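Local coordinates for ABC transporter ATP-binding protein (Sulfolobus tokodaii, PDB 2PJZ) that probably binds and hydrolyses ATP as the nucleotide-binding component of an ABC transporter, possibly one that carries cobalt, at residues N91-L96 with T139-A144; L107-L112 with E120-K125; L227-I232 with K236-K241; G249-G252 with R256-G259. One frame throughout, in Å; residues are numbered along the deposited sequence.

The four contacts fall into two pairs, one in the helical subdomain of the ABC ATPase and one near the C-terminus. Contacts 1 and 2 form the first pair, with centres 9 Å apart. They share a core, because Phe108 of helix 105-114 packs on both Val94 and Leu141. Along the chain, contact 2 falls between the two segments of contact 1. Contacts 3 and 4 come later, and their centres are 13 Å apart. Ile232 of the hairpin touches Ile257 and Tyr258 of the last helix. The two pairs do not touch. Between contacts 1 and 3 the nearest atoms are about 25 Å apart, so the pairs belong to separate parts of the fold.

Contact 1: N91-L96 with T139-A144; sequences NDIVYL and TSLALA
Leu141 of helix 131-144 meets Ile93 and Val94 of helix 90-100 in a small, buried and wholly apolar contact. Thr139 and Ser140 come first along the segment 139-144. Their hydroxyls are hydrogen-bonded one turn back, to Val135 O and Leu136 O, and Thr139 OG1 also bonds Asn79 ND2. Leu141 follows and carries its helix's whole share of the contact. Its CG stands anti to the carbonyl carbon (chi1 -71°), which sends the forked end across to the other helix. Leu141 CD1 lies 3.7 Å from Ile93 CG2. On the other branch, Leu141 CD2 rests 3.8 Å from Val94 CG2 and also comes within 4.1 Å of Ile93 CG2. The leucine fork thus straddles the Ile93 methyl. Ile93 meets Leu141 at about a right angle and uses its short branch, not its CD1 arm. Val94 meets it more at a slant, through the one methyl. The backbones come nearest at Val94 and Leu141, 7.2 Å between CA atoms. Past Leu141, Leu143 packs on Tyr170 and Ile171 of helix 161-173. The contact belongs to the helical subdomain of the ABC ATPase fold, in which helix 131-144 starts at the signature motif. Helix 105-114 is a close neighbour, and in the flanking loops Leu103 touches Leu141 while Tyr84 and Leu126 touch Ile93.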
loop_
_atom_site.group_PDB
_atom_site.type_symbol
_atom_site.label_atom_id
_atom_site.label_comp_id
_atom_site.label_asym_id
_atom_site.label_seq_id
_atom_site.Cartn_x
_atom_site.Cartn_y
_atom_site.Cartn_z
ATOM N N ASN A 91 24.193 -1.052 3.397
ATOM C CA ASN A 91 25.065 -0.061 2.765
ATOM C C ASN A 91 25.248 -0.360 1.276
ATOM O O ASN A 91 25.228 0.549 0.445
ATOM C CB ASN A 91 26.403 0.020 3.529
ATOM C CG ASN A 91 27.274 1.137 3.071
ATOM O OD1 ASN A 91 26.818 2.249 2.801
ATOM N ND2 ASN A 91 28.567 0.855 2.999
ATOM N N ASP A 92 25.371 -1.636 0.934
ATOM C CA ASP A 92 25.500 -2.053 -0.455
ATOM C C ASP A 92 24.240 -1.660 -1.225
ATOM O O ASP A 92 24.313 -1.198 -2.356
ATOM C CB ASP A 92 25.675 -3.553 -0.559
ATOM C CG ASP A 92 27.095 -4.004 -0.248
ATOM O OD1 ASP A 92 27.999 -3.153 -0.211
ATOM O OD2 ASP A 92 27.272 -5.209 -0.034
ATOM N N ILE A 93 23.088 -1.859 -0.599
ATOM C CA ILE A 93 21.802 -1.509 -1.234
ATOM C C ILE A 93 21.705 -0.011 -1.425
ATOM O O ILE A 93 21.248 0.456 -2.479
ATOM C CB ILE A 93 20.597 -2.027 -0.423
ATOM C CG1 ILE A 93 20.699 -3.548 -0.261
ATOM C CG2 ILE A 93 19.262 -1.603 -1.105
ATOM C CD1 ILE A 93 19.728 -4.134 0.713
ATOM N N VAL A 94 22.127 0.745 -0.409
ATOM C CA VAL A 94 22.160 2.206 -0.533
ATOM C C VAL A 94 22.950 2.652 -1.760
ATOM O O VAL A 94 22.461 3.478 -2.541
ATOM C CB VAL A 94 22.670 2.891 0.747
ATOM C CG1 VAL A 94 22.872 4.379 0.525
ATOM C CG2 VAL A 94 21.673 2.644 1.877
ATOM N N TYR A 95 24.159 2.100 -1.949
ATOM C CA TYR A 95 24.940 2.404 -3.160
ATOM C C TYR A 95 24.208 2.090 -4.480
ATOM O O TYR A 95 24.199 2.923 -5.396
ATOM C CB TYR A 95 26.308 1.689 -3.153
ATOM C CG TYR A 95 27.345 2.336 -2.280
ATOM C CD1 TYR A 95 27.911 1.642 -1.216
ATOM C CD2 TYR A 95 27.788 3.642 -2.530
ATOM C CE1 TYR A 95 28.902 2.235 -0.399
ATOM C CE2 TYR A 95 28.769 4.246 -1.723
ATOM C CZ TYR A 95 29.317 3.524 -0.670
ATOM O OH TYR A 95 30.280 4.095 0.123
ATOM N N LEU A 96 23.610 0.904 -4.589
ATOM C CA LEU A 96 22.811 0.597 -5.791
ATOM C C LEU A 96 21.692 1.618 -6.018
ATOM O O LEU A 96 21.522 2.132 -7.125
ATOM C CB LEU A 96 22.218 -0.817 -5.726
ATOM C CG LEU A 96 21.222 -1.130 -6.861
ATOM C CD1 LEU A 96 21.844 -1.046 -8.289
ATOM C CD2 LEU A 96 20.532 -2.496 -6.631
ATOM N N THR A 139 11.167 0.936 3.382
ATOM C CA THR A 139 10.382 2.163 3.181
ATOM C C THR A 139 11.309 3.395 3.082
ATOM O O THR A 139 11.133 4.266 2.217
ATOM C CB THR A 139 9.293 2.330 4.267
ATOM O OG1 THR A 139 8.375 1.230 4.194
ATOM C CG2 THR A 139 8.495 3.626 4.047
ATOM N N SER A 140 12.324 3.441 3.937
ATOM C CA SER A 140 13.284 4.533 3.919
ATOM C C SER A 140 14.055 4.556 2.589
ATOM O O SER A 140 14.224 5.616 1.986
ATOM C CB SER A 140 14.234 4.425 5.131
ATOM O OG SER A 140 13.512 4.607 6.327
ATOM N N LEU A 141 14.503 3.399 2.118
ATOM C CA LEU A 141 15.130 3.321 0.778
ATOM C C LEU A 141 14.197 3.845 -0.347
ATOM O O LEU A 141 14.632 4.595 -1.243
ATOM C CB LEU A 141 15.539 1.880 0.470
ATOM C CG LEU A 141 16.735 1.318 1.261
ATOM C CD1 LEU A 141 16.715 -0.195 1.176
ATOM C CD2 LEU A 141 18.086 1.867 0.746
ATOM N N ALA A 142 12.938 3.423 -0.305
ATOM C CA ALA A 142 11.962 3.880 -1.306
ATOM C C ALA A 142 11.833 5.422 -1.285
ATOM O O ALA A 142 11.812 6.065 -2.336
ATOM C CB ALA A 142 10.618 3.223 -1.080
ATOM N N LEU A 143 11.751 6.003 -0.086
ATOM C CA LEU A 143 11.472 7.436 0.046
ATOM C C LEU A 143 12.676 8.330 -0.137
ATOM O O LEU A 143 12.522 9.512 -0.501
ATOM C CB LEU A 143 10.800 7.755 1.387
ATOM C CG LEU A 143 9.460 7.051 1.662
ATOM C CD1 LEU A 143 9.036 7.368 3.055
ATOM C CD2 LEU A 143 8.351 7.438 0.678
ATOM N N ALA A 144 13.868 7.801 0.135
ATOM C CA ALA A 144 15.064 8.658 0.121
ATOM C C ALA A 144 15.511 9.032 -1.289
ATOM O O ALA A 144 16.349 9.907 -1.466
ATOM C CB ALA A 144 16.193 8.026 0.905
#

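Contact 2: L107-L112 with E120-K125; sequences LFLEML and EILRRK
This is an apolar contact between helix 105-114 and the turn 120-125 that follows it, in which Leu109 and Leu112 meet Ile121 and Leu122. It sits in the helical subdomain. Leu112 points at the turn, and its CD1 touches two residues there. Leu112 CD1 lies 3.4 Å from Ile121 CG2, tighter than usual van der Waals contact, and 3.7 Å from Leu122 CD1. With CG1 anti to the backbone N (chi1 -158°), Ile121 CG2 falls between that N and the carbonyl carbon, and this methyl makes the close touch. The segment 120-125 leads along the chain to the signature motif of the ABC ATPase, at the start of helix 131-144. Its backbone turns with Arg123 N bonded to Glu120 O at 3.0 Å and Arg124 N to Ile121 O at 3.2 Å. Leu122 also meets Leu109, crossing it at about a right angle. Leu109 CD2 lies 3.9 Å from Leu122 CD1 and 4.0 Å from Leu122 CD2, so it faces both ends of the fork. The turn is tied to the start of helix 90-100 as well: Leu122 shares a backbone bond with Asn91, and the carbonyls of Leu122 and Arg124 share the hydroxyl of Thr89.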
loop_
_atom_site.group_PDB
_atom_site.type_symbol
_atom_site.label_atom_id
_atom_site.label_comp_id
_atom_site.label_asym_id
_atom_site.label_seq_id
_atom_site.Cartn_x
_atom_site.Cartn_y
_atom_site.Cartn_z
ATOM N N LEU A 107 19.811 11.942 3.116
ATOM C CA LEU A 107 18.388 11.865 3.479
ATOM C C LEU A 107 18.092 10.489 4.055
ATOM O O LEU A 107 17.411 10.392 5.067
ATOM C CB LEU A 107 17.455 12.135 2.278
ATOM C CG LEU A 107 15.937 12.024 2.496
ATOM C CD1 LEU A 107 15.497 12.869 3.687
ATOM C CD2 LEU A 107 15.126 12.417 1.240
ATOM N N PHE A 108 18.593 9.441 3.411
ATOM C CA PHE A 108 18.436 8.083 3.968
ATOM C C PHE A 108 18.976 7.963 5.417
ATOM O O PHE A 108 18.344 7.352 6.287
ATOM C CB PHE A 108 19.102 7.043 3.071
ATOM C CG PHE A 108 19.013 5.635 3.601
ATOM C CD1 PHE A 108 17.816 4.908 3.511
ATOM C CD2 PHE A 108 20.129 5.037 4.193
ATOM C CE1 PHE A 108 17.727 3.622 4.023
ATOM C CE2 PHE A 108 20.057 3.741 4.698
ATOM C CZ PHE A 108 18.855 3.028 4.617
ATOM N N LEU A 109 20.167 8.509 5.642
ATOM C CA LEU A 109 20.781 8.473 6.975
ATOM C C LEU A 109 19.986 9.277 7.974
ATOM O O LEU A 109 19.860 8.882 9.143
ATOM C CB LEU A 109 22.245 8.937 6.907
ATOM C CG LEU A 109 23.222 8.047 6.124
ATOM C CD1 LEU A 109 24.667 8.589 6.152
ATOM C CD2 LEU A 109 23.195 6.592 6.603
ATOM N N GLU A 110 19.433 10.400 7.522
ATOM C CA GLU A 110 18.546 11.231 8.341
ATOM C C GLU A 110 17.298 10.456 8.811
ATOM O O GLU A 110 16.915 10.528 9.984
ATOM C CB GLU A 110 18.181 12.507 7.568
ATOM C CG GLU A 110 17.004 13.292 8.107
ATOM C CD GLU A 110 16.534 14.401 7.167
ATOM O OE1 GLU A 110 17.382 14.967 6.440
ATOM O OE2 GLU A 110 15.309 14.690 7.146
ATOM N N MET A 111 16.675 9.703 7.898
ATOM C CA MET A 111 15.554 8.826 8.238
ATOM C C MET A 111 15.959 7.737 9.234
ATOM O O MET A 111 15.263 7.502 10.212
ATOM C CB MET A 111 14.991 8.171 6.947
ATOM C CG MET A 111 14.415 9.160 5.922
ATOM S SD MET A 111 13.912 8.320 4.354
ATOM C CE MET A 111 13.094 9.740 3.574
ATOM N N LEU A 112 17.083 7.072 8.993
ATOM C CA LEU A 112 17.531 6.012 9.922
ATOM C C LEU A 112 17.726 6.592 11.335
ATOM O O LEU A 112 17.253 6.029 12.328
ATOM C CB LEU A 112 18.822 5.361 9.436
ATOM C CG LEU A 112 18.851 4.389 8.273
ATOM C CD1 LEU A 112 20.191 3.671 8.260
ATOM C CD2 LEU A 112 17.709 3.389 8.378
ATOM N N GLU A 120 25.171 1.257 12.771
ATOM C CA GLU A 120 25.635 -0.099 12.497
ATOM C C GLU A 120 24.693 -0.875 11.586
ATOM O O GLU A 120 25.099 -1.867 10.990
ATOM C CB GLU A 120 25.840 -0.869 13.809
ATOM C CG GLU A 120 24.568 -1.156 14.612
ATOM C CD GLU A 120 24.142 0.009 15.499
ATOM O OE1 GLU A 120 24.578 1.160 15.246
ATOM O OE2 GLU A 120 23.362 -0.230 16.449
ATOM N N ILE A 121 23.441 -0.425 11.491
ATOM C CA ILE A 121 22.442 -1.089 10.647
ATOM C C ILE A 121 22.893 -1.111 9.181
ATOM O O ILE A 121 22.566 -2.046 8.456
ATOM C CB ILE A 121 21.020 -0.480 10.836
ATOM C CG1 ILE A 121 19.924 -1.467 10.412
ATOM C CG2 ILE A 121 20.883 0.860 10.126
ATOM C CD1 ILE A 121 18.535 -1.044 10.849
ATOM N N LEU A 122 23.686 -0.112 8.774
ATOM C CA LEU A 122 24.259 -0.044 7.419
ATOM C C LEU A 122 25.110 -1.257 7.104
ATOM O O LEU A 122 25.081 -1.792 5.997
ATOM C CB LEU A 122 25.160 1.192 7.260
ATOM C CG LEU A 122 24.571 2.561 6.948
ATOM C CD1 LEU A 122 23.870 3.137 8.164
ATOM C CD2 LEU A 122 25.671 3.511 6.493
ATOM N N ARG A 123 25.877 -1.674 8.108
ATOM C CA ARG A 123 26.842 -2.745 7.973
ATOM C C ARG A 123 26.176 -4.111 7.984
ATOM O O ARG A 123 26.789 -5.100 7.610
ATOM C CB ARG A 123 27.884 -2.625 9.089
ATOM C CG ARG A 123 28.549 -1.240 9.126
ATOM C CD ARG A 123 29.852 -1.244 9.909
ATOM N NE ARG A 123 30.719 -0.148 9.477
ATOM C CZ ARG A 123 31.961 0.070 9.916
ATOM N NH1 ARG A 123 32.517 -0.736 10.817
ATOM N NH2 ARG A 123 32.653 1.104 9.448
ATOM N N ARG A 124 24.913 -4.151 8.396
ATOM C CA ARG A 124 24.153 -5.397 8.492
ATOM C C ARG A 124 23.589 -5.858 7.147
ATOM O O ARG A 124 23.232 -5.038 6.292
ATOM C CB ARG A 124 23.031 -5.243 9.515
ATOM C CG ARG A 124 23.535 -4.864 10.904
ATOM C CD ARG A 124 22.449 -4.986 11.963
ATOM N NE ARG A 124 22.102 -6.375 12.229
ATOM C CZ ARG A 124 21.011 -6.776 12.877
ATOM N NH1 ARG A 124 20.123 -5.898 13.340
ATOM N NH2 ARG A 124 20.806 -8.070 13.061
ATOM N N LYS A 125 23.528 -7.169 6.954
ATOM C CA LYS A 125 22.870 -7.736 5.788
ATOM C C LYS A 125 21.357 -7.601 5.943
ATOM O O LYS A 125 20.831 -7.763 7.047
ATOM C CB LYS A 125 23.278 -9.198 5.573
ATOM C CG LYS A 125 24.778 -9.473 5.735
ATOM C CD LYS A 125 25.337 -10.336 4.607
ATOM C CE LYS A 125 26.695 -10.952 4.965
ATOM N NZ LYS A 125 26.631 -12.045 6.012
#

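Contact 3: L227-I232 with K236-K241; sequences LLVLDI and KVSIVK
Leu228, Leu230, Val237 and Ile239 form the packed face of an antiparallel beta hairpin, strand 228-232 against strand 235-241. Leu230 and Val237 are a hydrogen-bonded pair. Leu230 N reaches Val237 O at 2.8 Å, and Val237 N returns to Leu230 O at the same length. Ile239 N meets Leu228 O 2.8 Å away with an N-H...O angle of 172°. Leu228 and Ile239 pack on Phe198 and Ile208 of the neighbouring sheet, Leu230 on Phe198, and Val237 on Ile218. At the start of the first strand the pairing loosens. Leu227 and Leu228 both face Ile239 in a classic beta bulge, and their two amides share Ile239 O through weak bonds. The other face holds Val229, Ser238, Asp231 and Lys236, and is more polar. Ser238, buried, has its OG hydrogen-bonded to Gly221 O and Arg223 N, but the other three are partly exposed. Asp231 and Lys236 lie side by side, and Lys236 bends at its last torsion (chi4 -86°) to bring NZ 2.6 Å from Asp231 OD1. The ammonium comes from the syn side, 35° out of the carboxylate plane. Lys236 CD also touches Val229 CG1, at 3.8 Å. With a methionine in place of Lys236, the Asp231 carboxylate would probably be left without its charged mate. The hairpin is thus held by backbone bonds and apolar packing on one face, with a salt bridge added on the more open one.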
loop_
_atom_site.group_PDB
_atom_site.type_symbol
_atom_site.label_atom_id
_atom_site.label_comp_id
_atom_site.label_asym_id
_atom_site.label_seq_id
_atom_site.Cartn_x
_atom_site.Cartn_y
_atom_site.Cartn_z
ATOM N N LEU A 227 -21.821 7.185 2.320
ATOM C CA LEU A 227 -20.569 7.696 1.767
ATOM C C LEU A 227 -20.025 6.728 0.712
ATOM O O LEU A 227 -19.419 7.139 -0.293
ATOM C CB LEU A 227 -19.534 7.889 2.866
ATOM C CG LEU A 227 -19.730 8.973 3.926
ATOM C CD1 LEU A 227 -19.003 8.536 5.188
ATOM C CD2 LEU A 227 -19.193 10.336 3.441
ATOM N N LEU A 228 -20.236 5.436 0.950
ATOM C CA LEU A 228 -19.831 4.411 -0.017
ATOM C C LEU A 228 -20.644 3.152 0.205
ATOM O O LEU A 228 -20.828 2.738 1.343
ATOM C CB LEU A 228 -18.333 4.098 0.147
ATOM C CG LEU A 228 -17.714 3.023 -0.765
ATOM C CD1 LEU A 228 -17.750 3.484 -2.216
ATOM C CD2 LEU A 228 -16.270 2.746 -0.328
ATOM N N VAL A 229 -21.125 2.554 -0.882
ATOM C CA VAL A 229 -21.800 1.260 -0.804
ATOM C C VAL A 229 -20.909 0.152 -1.386
ATOM O O VAL A 229 -20.517 0.218 -2.541
ATOM C CB VAL A 229 -23.172 1.256 -1.514
ATOM C CG1 VAL A 229 -23.860 -0.112 -1.353
ATOM C CG2 VAL A 229 -24.090 2.397 -0.935
ATOM N N LEU A 230 -20.589 -0.840 -0.564
ATOM C CA LEU A 230 -19.777 -1.985 -0.997
ATOM C C LEU A 230 -20.644 -3.150 -1.430
ATOM O O LEU A 230 -21.534 -3.552 -0.700
ATOM C CB LEU A 230 -18.885 -2.470 0.145
ATOM C CG LEU A 230 -17.902 -1.485 0.774
ATOM C CD1 LEU A 230 -17.281 -2.127 1.980
ATOM C CD2 LEU A 230 -16.841 -1.066 -0.256
ATOM N N ASP A 231 -20.360 -3.698 -2.609
ATOM C CA ASP A 231 -20.953 -4.963 -3.077
ATOM C C ASP A 231 -20.092 -6.171 -2.662
ATOM O O ASP A 231 -18.907 -6.223 -3.014
ATOM C CB ASP A 231 -21.102 -4.889 -4.597
ATOM C CG ASP A 231 -21.826 -3.629 -5.053
ATOM O OD1 ASP A 231 -22.916 -3.331 -4.514
ATOM O OD2 ASP A 231 -21.330 -2.919 -5.944
ATOM N N ILE A 232 -20.670 -7.110 -1.896
ATOM C CA ILE A 232 -19.950 -8.262 -1.291
ATOM C C ILE A 232 -20.761 -9.588 -1.288
ATOM O O ILE A 232 -21.876 -9.622 -0.755
ATOM C CB ILE A 232 -19.541 -7.964 0.156
ATOM C CG1 ILE A 232 -18.664 -6.710 0.228
ATOM C CG2 ILE A 232 -18.818 -9.163 0.776
ATOM C CD1 ILE A 232 -18.407 -6.227 1.613
ATOM N N LYS A 236 -25.076 -5.926 0.081
ATOM C CA LYS A 236 -24.554 -4.584 0.035
ATOM C C LYS A 236 -24.253 -4.194 1.452
ATOM O O LYS A 236 -24.980 -4.563 2.370
ATOM C CB LYS A 236 -25.551 -3.618 -0.613
ATOM C CG LYS A 236 -25.863 -3.936 -2.076
ATOM C CD LYS A 236 -26.255 -2.695 -2.832
ATOM C CE LYS A 236 -26.578 -3.000 -4.282
ATOM N NZ LYS A 236 -25.373 -2.996 -5.136
ATOM N N VAL A 237 -23.145 -3.490 1.630
ATOM C CA VAL A 237 -22.726 -3.004 2.929
ATOM C C VAL A 237 -22.494 -1.514 2.781
ATOM O O VAL A 237 -21.697 -1.077 1.947
ATOM C CB VAL A 237 -21.423 -3.702 3.419
ATOM C CG1 VAL A 237 -20.888 -3.028 4.637
ATOM C CG2 VAL A 237 -21.672 -5.175 3.722
ATOM N N SER A 238 -23.210 -0.722 3.570
ATOM C CA SER A 238 -23.113 0.725 3.452
ATOM C C SER A 238 -22.248 1.327 4.526
ATOM O O SER A 238 -22.368 0.991 5.715
ATOM C CB SER A 238 -24.498 1.376 3.479
ATOM O OG SER A 238 -25.216 1.032 2.313
ATOM N N ILE A 239 -21.384 2.248 4.091
ATOM C CA ILE A 239 -20.616 3.092 4.990
ATOM C C ILE A 239 -21.364 4.432 5.057
ATOM O O ILE A 239 -21.503 5.144 4.040
ATOM C CB ILE A 239 -19.140 3.234 4.504
ATOM C CG1 ILE A 239 -18.468 1.845 4.473
ATOM C CG2 ILE A 239 -18.372 4.144 5.390
ATOM C CD1 ILE A 239 -17.105 1.799 3.773
ATOM N N VAL A 240 -21.868 4.734 6.257
ATOM C CA VAL A 240 -22.746 5.890 6.500
ATOM C C VAL A 240 -22.150 6.881 7.525
ATOM O O VAL A 240 -21.500 6.490 8.498
ATOM C CB VAL A 240 -24.160 5.422 6.943
ATOM C CG1 VAL A 240 -24.805 4.534 5.867
ATOM C CG2 VAL A 240 -24.085 4.664 8.261
ATOM N N LYS A 241 -22.370 8.171 7.294
ATOM C CA LYS A 241 -21.876 9.207 8.189
ATOM C C LYS A 241 -22.745 9.250 9.452
ATOM O O LYS A 241 -23.966 9.189 9.371
ATOM C CB LYS A 241 -21.889 10.563 7.478
ATOM C CG LYS A 241 -20.981 11.565 8.126
ATOM C CD LYS A 241 -20.625 12.734 7.194
ATOM C CE LYS A 241 -19.454 13.492 7.771
ATOM N NZ LYS A 241 -18.182 12.745 7.529
#

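Contact 4: G249-G252 with R256-G259; sequences GALG and RIYG
Leu251 and Gly252, in the loop before the last helix, meet Arg256 and Ile257 in that helix's first turn. Leu251 comes first along the touching part of 249-252. Leu251 O receives a weak hydrogen bond from Arg256 NH1, 3.0 Å long and bent to 131° at the hydrogen. The oxygen lies at the edge of the guanidinium, near its plane. The arginine chain bends at chi2 (-141°), and NH1 reaches the loop carbonyl. Apart from this polar touch, Leu251 sends its side chain inward. Leu251 CD2 rests 4.0 Å from Ile257 CG1, and the two side chains cross at about a right angle. Gly252 is next. Its phi is positive, 84°, and any side chain here would be jammed against the carbonyl O of Leu251 and would also run into Arg256 NH1. As it is, Gly252 CA lies 4.0 Å from Arg256 NH1. This is plain packing in the C-terminal part of the chain. It joins the loop after strand 246-247 to the first turn of helix 256-260, apolar inside and with the arginine on the exposed side. Around it, Leu251 also touches Leu185, while Ile257 packs on Phe198 of strand 195-200. Tyr258, one residue on, lies against Val200 of the same strand and Pro38.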
loop_
_atom_site.group_PDB
_atom_site.type_symbol
_atom_site.label_atom_id
_atom_site.label_comp_id
_atom_site.label_asym_id
_atom_site.label_seq_id
_atom_site.Cartn_x
_atom_site.Cartn_y
_atom_site.Cartn_z
ATOM N N GLY A 249 -14.425 2.891 13.079
ATOM C CA GLY A 249 -13.287 3.055 13.979
ATOM C C GLY A 249 -13.103 1.989 15.049
ATOM O O GLY A 249 -12.032 1.875 15.640
ATOM N N ALA A 250 -14.149 1.223 15.335
ATOM C CA ALA A 250 -14.039 0.218 16.371
ATOM C C ALA A 250 -13.930 -1.178 15.768
ATOM O O ALA A 250 -13.814 -2.170 16.498
ATOM C CB ALA A 250 -15.230 0.317 17.352
ATOM N N LEU A 251 -13.903 -1.246 14.430
ATOM C CA LEU A 251 -13.990 -2.516 13.712
ATOM C C LEU A 251 -12.911 -3.522 14.108
ATOM O O LEU A 251 -13.179 -4.716 14.238
ATOM C CB LEU A 251 -13.996 -2.294 12.191
ATOM C CG LEU A 251 -14.997 -3.193 11.478
ATOM C CD1 LEU A 251 -16.389 -2.708 11.811
ATOM C CD2 LEU A 251 -14.761 -3.183 9.980
ATOM N N GLY A 252 -11.691 -3.052 14.301
ATOM C CA GLY A 252 -10.639 -3.956 14.734
ATOM C C GLY A 252 -10.020 -4.680 13.560
ATOM O O GLY A 252 -8.817 -4.598 13.359
ATOM N N ARG A 256 -14.137 -8.447 9.581
ATOM C CA ARG A 256 -15.424 -8.253 10.207
ATOM C C ARG A 256 -16.475 -7.615 9.304
ATOM O O ARG A 256 -17.667 -7.686 9.592
ATOM C CB ARG A 256 -15.246 -7.577 11.570
ATOM C CG ARG A 256 -14.190 -8.347 12.383
ATOM C CD ARG A 256 -14.483 -8.487 13.863
ATOM N NE ARG A 256 -13.397 -9.237 14.490
ATOM C CZ ARG A 256 -12.456 -8.687 15.243
ATOM N NH1 ARG A 256 -12.480 -7.381 15.471
ATOM N NH2 ARG A 256 -11.502 -9.434 15.791
ATOM N N ILE A 257 -16.047 -7.052 8.171
ATOM C CA ILE A 257 -16.982 -6.642 7.132
ATOM C C ILE A 257 -17.807 -7.830 6.618
ATOM O O ILE A 257 -19.010 -7.702 6.340
ATOM C CB ILE A 257 -16.256 -5.972 5.937
ATOM C CG1 ILE A 257 -15.527 -4.690 6.390
ATOM C CG2 ILE A 257 -17.227 -5.659 4.836
ATOM C CD1 ILE A 257 -14.690 -4.006 5.235
ATOM N N TYR A 258 -17.163 -8.984 6.481
ATOM C CA TYR A 258 -17.880 -10.190 6.068
ATOM C C TYR A 258 -18.825 -10.641 7.179
ATOM O O TYR A 258 -19.945 -11.058 6.916
ATOM C CB TYR A 258 -16.884 -11.307 5.774
ATOM C CG TYR A 258 -15.964 -10.985 4.627
ATOM C CD1 TYR A 258 -16.480 -10.715 3.370
ATOM C CD2 TYR A 258 -14.576 -10.966 4.794
ATOM C CE1 TYR A 258 -15.649 -10.434 2.306
ATOM C CE2 TYR A 258 -13.737 -10.683 3.719
ATOM C CZ TYR A 258 -14.288 -10.419 2.487
ATOM O OH TYR A 258 -13.495 -10.134 1.402
ATOM N N GLY A 259 -18.339 -10.534 8.408
ATOM C CA GLY A 259 -19.057 -10.951 9.611
ATOM C C GLY A 259 -20.304 -10.143 9.887
ATOM O O GLY A 259 -21.370 -10.718 10.121
#